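Local atomic coordinates of ECXA (Escherichia coli, PDB entry 4L63), a protein that probably acts as a zinc-dependent metallopeptidase of the metzincin kind. Residues E9-G14 and G183-R188; G104-D109 and K159-H164; L166-N171 and E232-M237; A187-L192 and F250-L255; L192-S197 and P226-I231. All blocks are in the same frame, centred on the assembly; numbering follows the deposited sequence. Where two conformers were deposited one is given.

Interaction 1. Residues E9-G14 and G183-R188; sequences EKKVIG and GLEVAR
Ile13 and Glu185 oppose each other as an antiparallel, non-hydrogen-bonded pair with CA atoms 4.2 Å apart, and the next pair is doubly bonded, Gly14 N to Leu184 O (2.8 Å) and Leu184 N to Gly14 O (2.9 Å). Val186 N adds a third bond, to Val12 O. Side chains alternate between two faces. On one, Ile13 brings CD1 to 3.5 Å from Glu185 CA, while its CG2, anti to the backbone N, rests on Gly183 CA. Lys11 crosses the extended Glu185 chain at about a right angle, with CG 3.6 Å from Glu185 OE2; its ammonium end turns instead to a salt bridge with Glu8. The Glu185 carboxylate is gripped side-on by Arg188, whose NH1 and NE take one oxygen each. A water bridges Val12 N, Glu185 OE2 and Val186 O. On the other face, Val12 CG1 packs against Val186 CG2 at 3.9 Å. Strand 181-186 is the middle member of a three-stranded antiparallel sheet and strand 12-16 lies along one side of it; the Val12 and Val186 face leans on helix 228-239, and the Ile13 backbone bonds onward to Leu169 in the loop that carries His170.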
# COMPACT_ATOMS: atom_id res chain seq x y z
N GLU A 9 15.76 -1.07 -3.48
CA GLU A 9 16.07 -0.89 -4.90
C GLU A 9 14.93 -0.27 -5.71
O GLU A 9 15.10 0.03 -6.89
CB GLU A 9 16.46 -2.23 -5.52
CG GLU A 9 17.74 -2.82 -4.94
CD GLU A 9 18.07 -4.19 -5.53
OE1 GLU A 9 17.70 -4.45 -6.69
OE2 GLU A 9 18.68 -5.01 -4.81
N LYS A 10 13.77 -0.09 -5.07
CA LYS A 10 12.62 0.55 -5.71
C LYS A 10 12.40 1.96 -5.18
O LYS A 10 11.43 2.62 -5.56
CB LYS A 10 11.34 -0.26 -5.47
CG LYS A 10 11.41 -1.71 -5.84
CD LYS A 10 10.03 -2.36 -5.74
CE LYS A 10 9.50 -2.48 -4.30
NZ LYS A 10 8.20 -3.27 -4.32
N LYS A 11 13.27 2.38 -4.27
CA LYS A 11 13.16 3.69 -3.63
C LYS A 11 13.69 4.75 -4.55
O LYS A 11 14.79 4.60 -5.09
CB LYS A 11 13.93 3.71 -2.30
CG LYS A 11 13.86 5.03 -1.55
CD LYS A 11 14.79 4.99 -0.33
CE LYS A 11 14.18 4.16 0.80
NZ LYS A 11 15.12 4.02 1.95
N VAL A 12 12.94 5.84 -4.72
CA VAL A 12 13.29 6.89 -5.66
C VAL A 12 13.42 8.20 -4.90
O VAL A 12 12.55 8.55 -4.12
CB VAL A 12 12.23 7.02 -6.78
CG1 VAL A 12 12.56 8.21 -7.71
CG2 VAL A 12 12.14 5.72 -7.55
N ILE A 13 14.52 8.90 -5.14
CA ILE A 13 14.84 10.12 -4.42
C ILE A 13 14.86 11.30 -5.37
O ILE A 13 15.53 11.25 -6.40
CB ILE A 13 16.20 10.02 -3.70
CG1 ILE A 13 16.25 8.77 -2.81
CG2 ILE A 13 16.52 11.30 -2.94
CD1 ILE A 13 15.18 8.74 -1.73
N GLY A 14 14.13 12.36 -5.02
CA GLY A 14 14.05 13.54 -5.86
C GLY A 14 14.82 14.68 -5.23
O GLY A 14 15.09 14.67 -4.03
N GLY A 183 18.17 15.50 -0.85
CA GLY A 183 17.36 14.45 -1.44
C GLY A 183 16.18 14.10 -0.56
O GLY A 183 16.33 13.98 0.66
N LEU A 184 15.01 13.94 -1.18
CA LEU A 184 13.81 13.56 -0.46
C LEU A 184 13.12 12.47 -1.26
O LEU A 184 13.00 12.60 -2.48
CB LEU A 184 12.85 14.75 -0.28
CG LEU A 184 13.28 15.85 0.69
CD1 LEU A 184 12.14 16.84 0.87
CD2 LEU A 184 13.71 15.27 2.02
N GLU A 185 12.70 11.41 -0.58
CA GLU A 185 12.04 10.29 -1.24
C GLU A 185 10.73 10.75 -1.88
O GLU A 185 9.96 11.47 -1.26
CB GLU A 185 11.76 9.15 -0.27
CG GLU A 185 11.25 7.89 -0.98
CD GLU A 185 10.95 6.73 -0.05
OE1 GLU A 185 11.21 6.83 1.17
OE2 GLU A 185 10.45 5.71 -0.56
N VAL A 186 10.49 10.33 -3.11
CA VAL A 186 9.24 10.66 -3.79
C VAL A 186 8.58 9.38 -4.31
O VAL A 186 9.23 8.35 -4.48
CB VAL A 186 9.47 11.63 -4.96
CG1 VAL A 186 9.97 12.98 -4.44
CG2 VAL A 186 10.47 11.06 -5.96
N ALA A 187 7.27 9.46 -4.53
CA ALA A 187 6.54 8.45 -5.30
C ALA A 187 6.70 7.03 -4.75
O ALA A 187 6.72 6.07 -5.52
CB ALA A 187 7.00 8.49 -6.77
N ARG A 188 6.82 6.89 -3.43
CA ARG A 188 7.03 5.57 -2.85
C ARG A 188 5.94 4.58 -3.25
O ARG A 188 4.74 4.90 -3.20
CB ARG A 188 7.10 5.64 -1.33
CG ARG A 188 7.07 4.27 -0.67
CD ARG A 188 6.90 4.43 0.82
NE ARG A 188 8.08 5.08 1.38
CZ ARG A 188 8.33 5.17 2.68
NH1 ARG A 188 9.45 5.77 3.10
NH2 ARG A 188 7.48 4.66 3.56
O HOH W 1 10.33 5.88 -3.38

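Interaction 2. Residues G104-D109 and K159-H164; sequences GSTIFD and KHEIGH. With ZN (zinc ion), chain G.
Thr106 and Glu161 join in a side-chain hydrogen bond that ties the edge strand of the five-stranded mixed sheet to the zinc-binding helix 146-165. Strand 104-107 and the helical segment 159-164 run almost in the same direction, 14° apart, with their axes 8.0 Å from each other. Thr106 OG1 donates to Glu161 OE1 over 2.6 Å and meets the anti lone pair of that oxygen, turned away from OE2; the two side chains slide past each other in opposite directions. The glutamate is bent at chi2 (-47°), which turns CD from CG toward the metal. OE2 then receives a bond from a water at 2.7 Å, and this water lies 2.5 Å from the zinc ion. The metal is also held by His160 NE2 at 2.1 Å and His164 NE2 at 2.2 Å, with His170 completing the set. His160, Glu161 and His164 follow the HExxH pattern of zinc peptidases, in which the glutamate commonly serves as general base, a role consistent with its hold on the metal-bound water here. Thr106, which also bonds Thr116 on the adjacent strand, is thus a second-shell residue, and with the water on OE2 it probably limits the rotation of the carboxylate. Its methyl CG2 packs on His164 CB at 3.7 Å, and farther along Phe108 sets CD1 3.4 Å from the carbonyl oxygen His164 O. The second nitrogens of both histidines are engaged too: His164 ND1 bonds Leu168 O and His160 ND1 Ile198 O. In metzincins the edge strand usually borders the substrate cleft; strand 104-107 is comparably placed.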
# COMPACT_ATOMS: atom_id res chain seq x y z
N GLY A 104 29.86 8.38 -16.41
CA GLY A 104 29.01 9.52 -16.70
C GLY A 104 28.87 10.47 -15.52
O GLY A 104 29.23 10.14 -14.39
N SER A 105 28.32 11.66 -15.80
CA SER A 105 28.20 12.71 -14.79
C SER A 105 27.20 13.79 -15.23
O SER A 105 27.18 14.18 -16.40
CB SER A 105 29.57 13.33 -14.51
OG SER A 105 29.49 14.34 -13.52
N THR A 106 26.38 14.26 -14.29
CA THR A 106 25.38 15.29 -14.59
C THR A 106 25.34 16.38 -13.53
O THR A 106 25.34 16.10 -12.33
CB THR A 106 23.96 14.67 -14.73
OG1 THR A 106 23.91 13.84 -15.90
CG2 THR A 106 22.90 15.76 -14.85
N ILE A 107 25.29 17.64 -13.98
CA ILE A 107 25.06 18.76 -13.08
C ILE A 107 23.62 19.26 -13.20
O ILE A 107 23.23 19.80 -14.23
CB ILE A 107 26.00 19.94 -13.38
CG1 ILE A 107 27.46 19.53 -13.21
CG2 ILE A 107 25.66 21.12 -12.47
CD1 ILE A 107 28.43 20.71 -13.34
N PHE A 108 22.84 19.07 -12.14
CA PHE A 108 21.47 19.57 -12.12
C PHE A 108 21.45 21.04 -11.75
O PHE A 108 21.84 21.42 -10.65
CB PHE A 108 20.60 18.77 -11.14
CG PHE A 108 19.15 19.19 -11.13
CD1 PHE A 108 18.30 18.79 -12.15
CD2 PHE A 108 18.64 19.97 -10.11
CE1 PHE A 108 16.96 19.16 -12.15
CE2 PHE A 108 17.31 20.35 -10.10
CZ PHE A 108 16.47 19.95 -11.12
N ASP A 109 20.99 21.86 -12.69
CA ASP A 109 20.98 23.31 -12.52
C ASP A 109 19.56 23.87 -12.54
O ASP A 109 18.89 23.84 -13.57
CB ASP A 109 21.83 23.97 -13.60
CG ASP A 109 21.78 25.48 -13.54
OD1 ASP A 109 21.61 26.03 -12.43
OD2 ASP A 109 21.92 26.12 -14.60
N LYS A 159 20.71 6.89 -19.96
CA LYS A 159 19.40 6.84 -19.31
C LYS A 159 19.47 7.23 -17.84
O LYS A 159 18.62 7.98 -17.34
CB LYS A 159 18.78 5.46 -19.45
CG LYS A 159 18.42 5.09 -20.88
CD LYS A 159 18.05 3.63 -20.99
CE LYS A 159 18.08 3.19 -22.44
NZ LYS A 159 17.35 1.91 -22.62
N HIS A 160 20.48 6.72 -17.15
CA HIS A 160 20.73 7.07 -15.75
C HIS A 160 20.97 8.58 -15.59
O HIS A 160 20.39 9.22 -14.72
CB HIS A 160 21.92 6.26 -15.22
CG HIS A 160 22.33 6.62 -13.82
ND1 HIS A 160 21.81 5.99 -12.70
CD2 HIS A 160 23.23 7.52 -13.36
CE1 HIS A 160 22.37 6.50 -11.62
NE2 HIS A 160 23.24 7.43 -11.99
N GLU A 161 21.81 9.15 -16.46
CA GLU A 161 22.10 10.58 -16.38
C GLU A 161 20.86 11.43 -16.72
O GLU A 161 20.67 12.50 -16.14
CB GLU A 161 23.27 10.94 -17.31
CG GLU A 161 24.61 10.32 -16.89
CD GLU A 161 24.93 10.48 -15.41
OE1 GLU A 161 24.81 11.61 -14.88
OE2 GLU A 161 25.31 9.48 -14.77
N ILE A 162 20.02 10.95 -17.64
CA ILE A 162 18.72 11.58 -17.92
C ILE A 162 17.87 11.68 -16.65
O ILE A 162 17.18 12.68 -16.41
CB ILE A 162 17.89 10.80 -18.97
CG1 ILE A 162 18.68 10.56 -20.26
CG2 ILE A 162 16.60 11.55 -19.29
CD1 ILE A 162 18.96 11.78 -21.07
N GLY A 163 17.90 10.63 -15.84
CA GLY A 163 17.20 10.63 -14.56
C GLY A 163 17.61 11.84 -13.73
O GLY A 163 16.77 12.51 -13.14
N HIS A 164 18.92 12.13 -13.72
CA HIS A 164 19.47 13.26 -12.99
C HIS A 164 19.01 14.59 -13.60
O HIS A 164 18.68 15.54 -12.87
CB HIS A 164 21.00 13.19 -12.97
CG HIS A 164 21.54 12.14 -12.05
ND1 HIS A 164 21.02 11.91 -10.80
CD2 HIS A 164 22.56 11.27 -12.20
CE1 HIS A 164 21.69 10.94 -10.21
NE2 HIS A 164 22.64 10.53 -11.04
ZN ZN G . 24.13 8.94 -10.80
O HOH W 2 26.03 9.70 -12.22

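Interaction 3. Residues L166-N171 and E232-M237; sequences LGLLHN and EGVRVM. With ZN (zinc ion), chain G.
Leu166, Leu168, Val234 and Met237 make a buried apolar contact between the turn that leaves the zinc helix and one side of helix 228-239. Val234 CG2 sits at its middle: Leu168 CD1 meets it at 3.8 Å, the two side chains crossing at about a right angle, and Leu166 CB approaches it at 4.0 Å. The other branch of Leu168, CD2, reaches Met237 CG at 4.0 Å, close to the backbone of Gly233. Met237, bent at both chi2 (-48°) and chi3 (-66°), curls back over the turn. A second kind of contact sets carbonyl oxygens against this methionine: Leu166 O lies 3.5 Å from Met237 CB, and Gly167 O lies 3.5 Å from Met237 CE. Leu166 O is buried here and has no polar partner in the model. The turn itself is a Schellman motif in which Gly167, with phi 96°, is the C-prime residue; Gly167 N bonds back to His164 O and Leu168 N to Gly163 O. It falls at the glycine of the HExxHxxGxxH signature of metzincins, where the chain breaks from the helix and swings round to deliver the third histidine. The metal contact follows from that course. His170 NE2 binds the zinc ion at 2.1 Å alongside His160 and His164, and its ND1 is engaged by Glu173. Between turn and ligand, the Leu169 side chain touches Tyr15 of strand 12-16.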
# COMPACT_ATOMS: atom_id res chain seq x y z
N LEU A 166 16.30 15.06 -14.98
CA LEU A 166 14.89 15.16 -14.64
C LEU A 166 14.63 15.30 -13.14
O LEU A 166 13.49 15.20 -12.71
CB LEU A 166 14.14 13.93 -15.17
CG LEU A 166 14.16 13.77 -16.69
CD1 LEU A 166 13.51 12.46 -17.12
CD2 LEU A 166 13.50 14.97 -17.37
N GLY A 167 15.68 15.52 -12.35
CA GLY A 167 15.49 15.87 -10.95
C GLY A 167 15.59 14.71 -9.98
O GLY A 167 15.29 14.86 -8.78
N LEU A 168 15.99 13.54 -10.46
CA LEU A 168 16.16 12.39 -9.57
C LEU A 168 17.60 12.29 -9.06
O LEU A 168 18.55 12.72 -9.73
CB LEU A 168 15.76 11.09 -10.26
CG LEU A 168 14.31 11.05 -10.73
CD1 LEU A 168 13.96 9.68 -11.29
CD2 LEU A 168 13.36 11.44 -9.60
N LEU A 169 17.74 11.71 -7.88
CA LEU A 169 19.06 11.43 -7.31
C LEU A 169 19.21 9.92 -7.23
O LEU A 169 18.51 9.20 -7.95
CB LEU A 169 19.21 12.11 -5.95
CG LEU A 169 19.09 13.64 -6.01
CD1 LEU A 169 18.91 14.23 -4.62
CD2 LEU A 169 20.30 14.27 -6.69
N HIS A 170 20.10 9.43 -6.38
CA HIS A 170 20.27 7.98 -6.24
C HIS A 170 19.36 7.40 -5.17
O HIS A 170 18.98 8.10 -4.24
CB HIS A 170 21.72 7.64 -5.89
CG HIS A 170 22.69 8.02 -6.96
ND1 HIS A 170 23.90 8.60 -6.68
CD2 HIS A 170 22.63 7.90 -8.31
CE1 HIS A 170 24.55 8.83 -7.81
NE2 HIS A 170 23.79 8.41 -8.81
N ASN A 171 19.07 6.11 -5.30
CA ASN A 171 18.13 5.42 -4.40
C ASN A 171 18.46 5.60 -2.92
O ASN A 171 17.55 5.66 -2.09
CB ASN A 171 18.07 3.93 -4.74
CG ASN A 171 19.32 3.16 -4.32
OD1 ASN A 171 20.43 3.47 -4.74
ND2 ASN A 171 19.13 2.10 -3.51
N GLU A 232 7.10 7.41 -12.02
CA GLU A 232 6.27 8.15 -11.08
C GLU A 232 7.07 9.24 -10.36
O GLU A 232 6.53 10.30 -10.02
CB GLU A 232 5.63 7.21 -10.06
CG GLU A 232 4.56 6.31 -10.66
CD GLU A 232 3.52 7.09 -11.43
OE1 GLU A 232 2.94 8.04 -10.86
OE2 GLU A 232 3.28 6.76 -12.61
N GLY A 233 8.36 8.98 -10.13
CA GLY A 233 9.24 9.95 -9.51
C GLY A 233 9.33 11.21 -10.35
O GLY A 233 9.24 12.33 -9.83
N VAL A 234 9.51 11.04 -11.66
CA VAL A 234 9.61 12.19 -12.56
C VAL A 234 8.26 12.93 -12.66
O VAL A 234 8.24 14.15 -12.76
CB VAL A 234 10.11 11.76 -13.95
CG1 VAL A 234 10.11 12.95 -14.93
CG2 VAL A 234 11.52 11.20 -13.84
N ARG A 235 7.15 12.19 -12.64
CA ARG A 235 5.83 12.83 -12.58
C ARG A 235 5.71 13.78 -11.39
O ARG A 235 5.11 14.84 -11.50
CB ARG A 235 4.71 11.80 -12.49
CG ARG A 235 4.40 11.12 -13.78
CD ARG A 235 3.05 10.41 -13.75
NE ARG A 235 2.77 9.87 -15.07
CZ ARG A 235 2.33 10.60 -16.09
NH1 ARG A 235 2.11 11.90 -15.92
NH2 ARG A 235 2.11 10.03 -17.27
N VAL A 236 6.27 13.38 -10.25
CA VAL A 236 6.34 14.25 -9.09
C VAL A 236 7.21 15.48 -9.38
O VAL A 236 6.82 16.61 -9.08
CB VAL A 236 6.87 13.51 -7.86
CG1 VAL A 236 7.14 14.48 -6.73
CG2 VAL A 236 5.86 12.44 -7.43
N MET A 237 8.38 15.25 -9.98
CA MET A 237 9.33 16.32 -10.28
C MET A 237 8.77 17.28 -11.33
O MET A 237 9.20 18.43 -11.40
CB MET A 237 10.67 15.77 -10.76
CG MET A 237 11.40 14.87 -9.75
SD MET A 237 11.48 15.53 -8.07
CE MET A 237 12.55 16.95 -8.30
ZN ZN G . 24.13 8.94 -10.80
O HOH W 2 26.03 9.70 -12.22

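Interaction 4. Residues A187-L192 and F250-L255; sequences ARCRLL and FSCLGL
Phe250 and Arg188 are bridged through their backbones, and their side chains lie side by side pointing the same way. Arg188 CD reaches the ring edge, 4.1 Å from Phe250 CE1, with the guanidinium and ring planes 82° apart, the guanidinium itself being held by Glu185. Ser251 comes next and bonds twice. Its N donates to Arg188 O at 2.9 Å, and its OG to Ala187 O at 2.7 Å, coming from 60° above that carbonyl plane. OG can do so because it sits between the backbone N and the carbonyl carbon. Cys252 carries the covalent link, SG to SG of Cys189 at 2.1 Å, with a disulfide torsion of 92°, near the relaxed value. A water that donates to Arg188 O bonds weakly to Cys252 N. Leu255, in the short 3-10 turn, closes the contact with apolar packing: its CB meets Leu191 CD1 at 3.7 Å as the two side chains slide past each other in opposite directions, while its CD1 lies 3.7 Å from Leu192 CG, on a side chain crossing at about a right angle. Chains of another protein in the assembly pack nearby, against Arg190, Leu191 and Leu255 among others. The disulfide ties the C-terminal part of the chain, just after helix 246-249, to the loop that continues strand 181-186, while Ala187 and Ser251 touch Glu232 on helix 228-239.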
# COMPACT_ATOMS: atom_id res chain seq x y z
N ALA A 187 7.27 9.46 -4.53
CA ALA A 187 6.54 8.45 -5.30
C ALA A 187 6.70 7.03 -4.75
O ALA A 187 6.72 6.07 -5.52
CB ALA A 187 7.00 8.49 -6.77
N ARG A 188 6.82 6.89 -3.43
CA ARG A 188 7.03 5.57 -2.85
C ARG A 188 5.94 4.58 -3.25
O ARG A 188 4.74 4.90 -3.20
CB ARG A 188 7.10 5.64 -1.33
CG ARG A 188 7.07 4.27 -0.67
CD ARG A 188 6.90 4.43 0.82
NE ARG A 188 8.08 5.08 1.38
CZ ARG A 188 8.33 5.17 2.68
NH1 ARG A 188 9.45 5.77 3.10
NH2 ARG A 188 7.48 4.66 3.56
N CYS A 189 6.36 3.38 -3.63
CA CYS A 189 5.41 2.31 -3.85
C CYS A 189 6.09 0.98 -3.59
O CYS A 189 6.90 0.51 -4.39
CB CYS A 189 4.85 2.36 -5.27
SG CYS A 189 3.64 1.02 -5.54
N ARG A 190 5.79 0.41 -2.43
CA ARG A 190 6.34 -0.89 -2.06
C ARG A 190 5.41 -2.03 -2.41
O ARG A 190 5.84 -3.18 -2.48
CB ARG A 190 6.64 -0.93 -0.56
CG ARG A 190 7.81 -0.03 -0.17
CD ARG A 190 7.85 0.13 1.33
NE ARG A 190 6.67 0.84 1.80
CZ ARG A 190 6.53 1.30 3.04
NH1 ARG A 190 7.50 1.12 3.93
NH2 ARG A 190 5.42 1.94 3.39
N LEU A 191 4.13 -1.72 -2.63
CA LEU A 191 3.14 -2.79 -2.88
C LEU A 191 3.16 -3.39 -4.28
O LEU A 191 2.65 -4.49 -4.49
CB LEU A 191 1.73 -2.27 -2.57
CG LEU A 191 1.43 -2.08 -1.07
CD1 LEU A 191 0.13 -1.31 -0.87
CD2 LEU A 191 1.34 -3.44 -0.39
N LEU A 192 3.73 -2.68 -5.25
CA LEU A 192 3.72 -3.19 -6.63
C LEU A 192 5.11 -3.69 -7.03
O LEU A 192 6.08 -2.92 -7.00
CB LEU A 192 3.24 -2.11 -7.60
CG LEU A 192 1.77 -1.68 -7.46
CD1 LEU A 192 1.43 -0.48 -8.35
CD2 LEU A 192 0.83 -2.83 -7.76
N PHE A 250 3.94 9.50 -2.00
CA PHE A 250 3.42 8.16 -2.29
C PHE A 250 2.84 8.08 -3.69
O PHE A 250 2.19 9.02 -4.13
CB PHE A 250 2.34 7.77 -1.28
CG PHE A 250 2.76 7.91 0.14
CD1 PHE A 250 3.64 7.00 0.71
CD2 PHE A 250 2.25 8.92 0.93
CE1 PHE A 250 4.01 7.13 2.03
CE2 PHE A 250 2.62 9.05 2.25
CZ PHE A 250 3.51 8.16 2.80
N SER A 251 3.04 6.95 -4.38
CA SER A 251 2.48 6.81 -5.72
C SER A 251 1.53 5.61 -5.85
O SER A 251 1.01 5.36 -6.93
CB SER A 251 3.59 6.69 -6.77
OG SER A 251 4.29 5.46 -6.65
N CYS A 252 1.30 4.87 -4.76
CA CYS A 252 0.29 3.81 -4.82
C CYS A 252 -0.35 3.53 -3.46
O CYS A 252 -0.75 2.40 -3.17
CB CYS A 252 0.89 2.51 -5.41
SG CYS A 252 2.03 1.53 -4.35
N LEU A 253 -0.49 4.57 -2.63
CA LEU A 253 -1.00 4.36 -1.28
C LEU A 253 -2.48 4.02 -1.29
O LEU A 253 -2.99 3.40 -0.34
CB LEU A 253 -0.77 5.60 -0.40
CG LEU A 253 -0.99 5.35 1.10
CD1 LEU A 253 -0.13 4.18 1.56
CD2 LEU A 253 -0.67 6.62 1.91
N GLY A 254 -3.17 4.38 -2.37
CA GLY A 254 -4.56 3.99 -2.55
C GLY A 254 -4.77 2.49 -2.37
O GLY A 254 -5.83 2.04 -1.94
N LEU A 255 -3.74 1.71 -2.70
CA LEU A 255 -3.82 0.24 -2.63
C LEU A 255 -4.04 -0.25 -1.20
O LEU A 255 -4.54 -1.35 -0.99
CB LEU A 255 -2.56 -0.40 -3.21
CG LEU A 255 -2.43 -0.37 -4.73
CD1 LEU A 255 -1.06 -0.87 -5.15
CD2 LEU A 255 -3.51 -1.26 -5.32
O HOH W 3 2.57 4.26 -1.78

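Interaction 5. Residues L192-S197 and P226-I231; sequences LNQAPS and PSRNDI
Gln194 and Asn229 meet amide to amide, the planes 73° apart. Gln194 OE1 accepts from Asn229 N at 2.9 Å, and Gln194 NE2 donates to Asn229 OD1 at 2.8 Å, so one glutamine reads both the backbone and the side chain of a single helix residue. The NE2 donor stands 62° above the plane of the Asn229 carbonyl; Arg228 NH1 reaches the same oxygen from the opposite face, at 3.0 Å. Leu192 CD1 lies over one face of that guanidinium, 3.7 Å from Arg228 NE. Farther along, Ser197 OG is modelled as a donor to Asp230 OD1 at 2.4 Å, a doubtfully short length. A water joins Gln194 OE1, Ala195 O and Ser227 OG. In the next shell, Gln194 NE2 also bonds Leu192 O, which fixes its amide, Arg228 NH1 also hydrogen-bonds Ser251 OG, and Asn229 ND2 ties to Lys10 O and Cys189 O. Asp230 OD2 meets Ile198 N and Ser197 OG meets Met199 N, fastening the chain just beyond the contact. Behind these, Ser227 is the N-cap of helix 228-239: its OG accepts from Asp230 N at 3.1 Å, and Asp230 OD2 accepts from Ser227 N at 2.9 Å. This reciprocal pair is a capping box, and its Asp230 also faces the chain that runs into what is probably the Met-turn of a metzincin, where Met199 lies against His164.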
# COMPACT_ATOMS: atom_id res chain seq x y z
N LEU A 192 3.73 -2.68 -5.25
CA LEU A 192 3.72 -3.19 -6.63
C LEU A 192 5.11 -3.69 -7.03
O LEU A 192 6.08 -2.92 -7.00
CB LEU A 192 3.24 -2.11 -7.60
CG LEU A 192 1.77 -1.68 -7.46
CD1 LEU A 192 1.43 -0.48 -8.35
CD2 LEU A 192 0.83 -2.83 -7.76
N ASN A 193 5.22 -4.97 -7.38
CA ASN A 193 6.52 -5.49 -7.80
C ASN A 193 6.92 -4.87 -9.13
O ASN A 193 6.07 -4.48 -9.93
CB ASN A 193 6.52 -7.02 -7.90
CG ASN A 193 7.93 -7.60 -8.05
OD1 ASN A 193 8.90 -7.08 -7.49
ND2 ASN A 193 8.04 -8.68 -8.82
N GLN A 194 8.23 -4.76 -9.35
CA GLN A 194 8.79 -4.03 -10.48
C GLN A 194 10.31 -4.24 -10.52
O GLN A 194 10.90 -4.76 -9.57
CB GLN A 194 8.48 -2.53 -10.37
CG GLN A 194 8.82 -1.93 -9.01
CD GLN A 194 8.40 -0.48 -8.87
OE1 GLN A 194 9.06 0.43 -9.39
NE2 GLN A 194 7.28 -0.25 -8.20
N ALA A 195 10.93 -3.82 -11.61
CA ALA A 195 12.38 -3.92 -11.76
C ALA A 195 13.09 -2.95 -10.82
O ALA A 195 12.50 -1.96 -10.39
CB ALA A 195 12.78 -3.65 -13.21
N PRO A 196 14.37 -3.23 -10.50
CA PRO A 196 15.14 -2.22 -9.76
C PRO A 196 15.20 -0.88 -10.49
O PRO A 196 15.15 -0.83 -11.73
CB PRO A 196 16.54 -2.84 -9.64
CG PRO A 196 16.58 -3.93 -10.68
CD PRO A 196 15.16 -4.44 -10.77
N SER A 197 15.29 0.21 -9.73
CA SER A 197 15.43 1.54 -10.31
C SER A 197 16.72 1.63 -11.13
O SER A 197 17.73 1.03 -10.78
CB SER A 197 15.42 2.61 -9.21
OG SER A 197 15.65 3.90 -9.74
N PRO A 226 13.86 3.05 -17.20
CA PRO A 226 13.27 3.56 -15.97
C PRO A 226 12.25 2.57 -15.41
O PRO A 226 11.48 2.02 -16.19
CB PRO A 226 12.57 4.85 -16.41
CG PRO A 226 13.12 5.17 -17.77
CD PRO A 226 13.50 3.86 -18.37
N SER A 227 12.26 2.34 -14.11
CA SER A 227 11.26 1.46 -13.51
C SER A 227 9.92 2.18 -13.38
O SER A 227 9.83 3.38 -13.65
CB SER A 227 11.71 0.99 -12.13
OG SER A 227 11.72 2.09 -11.23
N ARG A 228 8.88 1.46 -12.96
CA ARG A 228 7.59 2.09 -12.68
C ARG A 228 7.76 3.25 -11.71
O ARG A 228 7.26 4.35 -11.94
CB ARG A 228 6.58 1.10 -12.11
CG ARG A 228 5.22 1.74 -11.86
CD ARG A 228 4.63 1.32 -10.52
NE ARG A 228 3.36 1.99 -10.24
CZ ARG A 228 3.21 2.95 -9.32
NH1 ARG A 228 4.27 3.35 -8.61
NH2 ARG A 228 2.02 3.49 -9.12
N ASN A 229 8.48 3.02 -10.61
CA ASN A 229 8.65 4.07 -9.62
C ASN A 229 9.52 5.23 -10.14
O ASN A 229 9.28 6.38 -9.78
CB ASN A 229 9.23 3.51 -8.32
CG ASN A 229 8.21 2.69 -7.54
OD1 ASN A 229 7.08 2.52 -7.99
ND2 ASN A 229 8.60 2.19 -6.38
N ASP A 230 10.51 4.92 -10.97
CA ASP A 230 11.31 5.97 -11.61
C ASP A 230 10.42 6.94 -12.39
O ASP A 230 10.57 8.16 -12.31
CB ASP A 230 12.36 5.38 -12.56
CG ASP A 230 13.51 4.71 -11.83
OD1 ASP A 230 13.76 5.04 -10.65
OD2 ASP A 230 14.17 3.85 -12.46
N ILE A 231 9.48 6.37 -13.14
CA ILE A 231 8.56 7.15 -13.96
C ILE A 231 7.64 8.01 -13.07
O ILE A 231 7.45 9.19 -13.33
CB ILE A 231 7.70 6.24 -14.86
CG1 ILE A 231 8.58 5.51 -15.88
CG2 ILE A 231 6.62 7.04 -15.56
CD1 ILE A 231 9.36 6.42 -16.82
O HOH W 4 11.89 0.51 -9.05

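Overall arrangement
Interactions 1, 3 and 5 are buried, and each relies on helix 228-239: interactions 3 and 5 use it directly, and interaction 1 leans on it. Interactions 2 and 4 are partly buried. Interaction 5 is a polar network at the N-terminal end of that helix, interaction 3 is apolar farther along it, and interaction 1 is sheet pairing beside it. Interactions 2 and 3 share the zinc ion, supplying two histidines and one respectively. Interaction 4, farthest from the chain's centre and about 25 Å centre to centre from interaction 2, adds a disulfide to hydrogen bonds and apolar packing and borders other protein chains. The side chains of Lys10 and Asn229 bond to backbone carbonyls of neighbouring contacts.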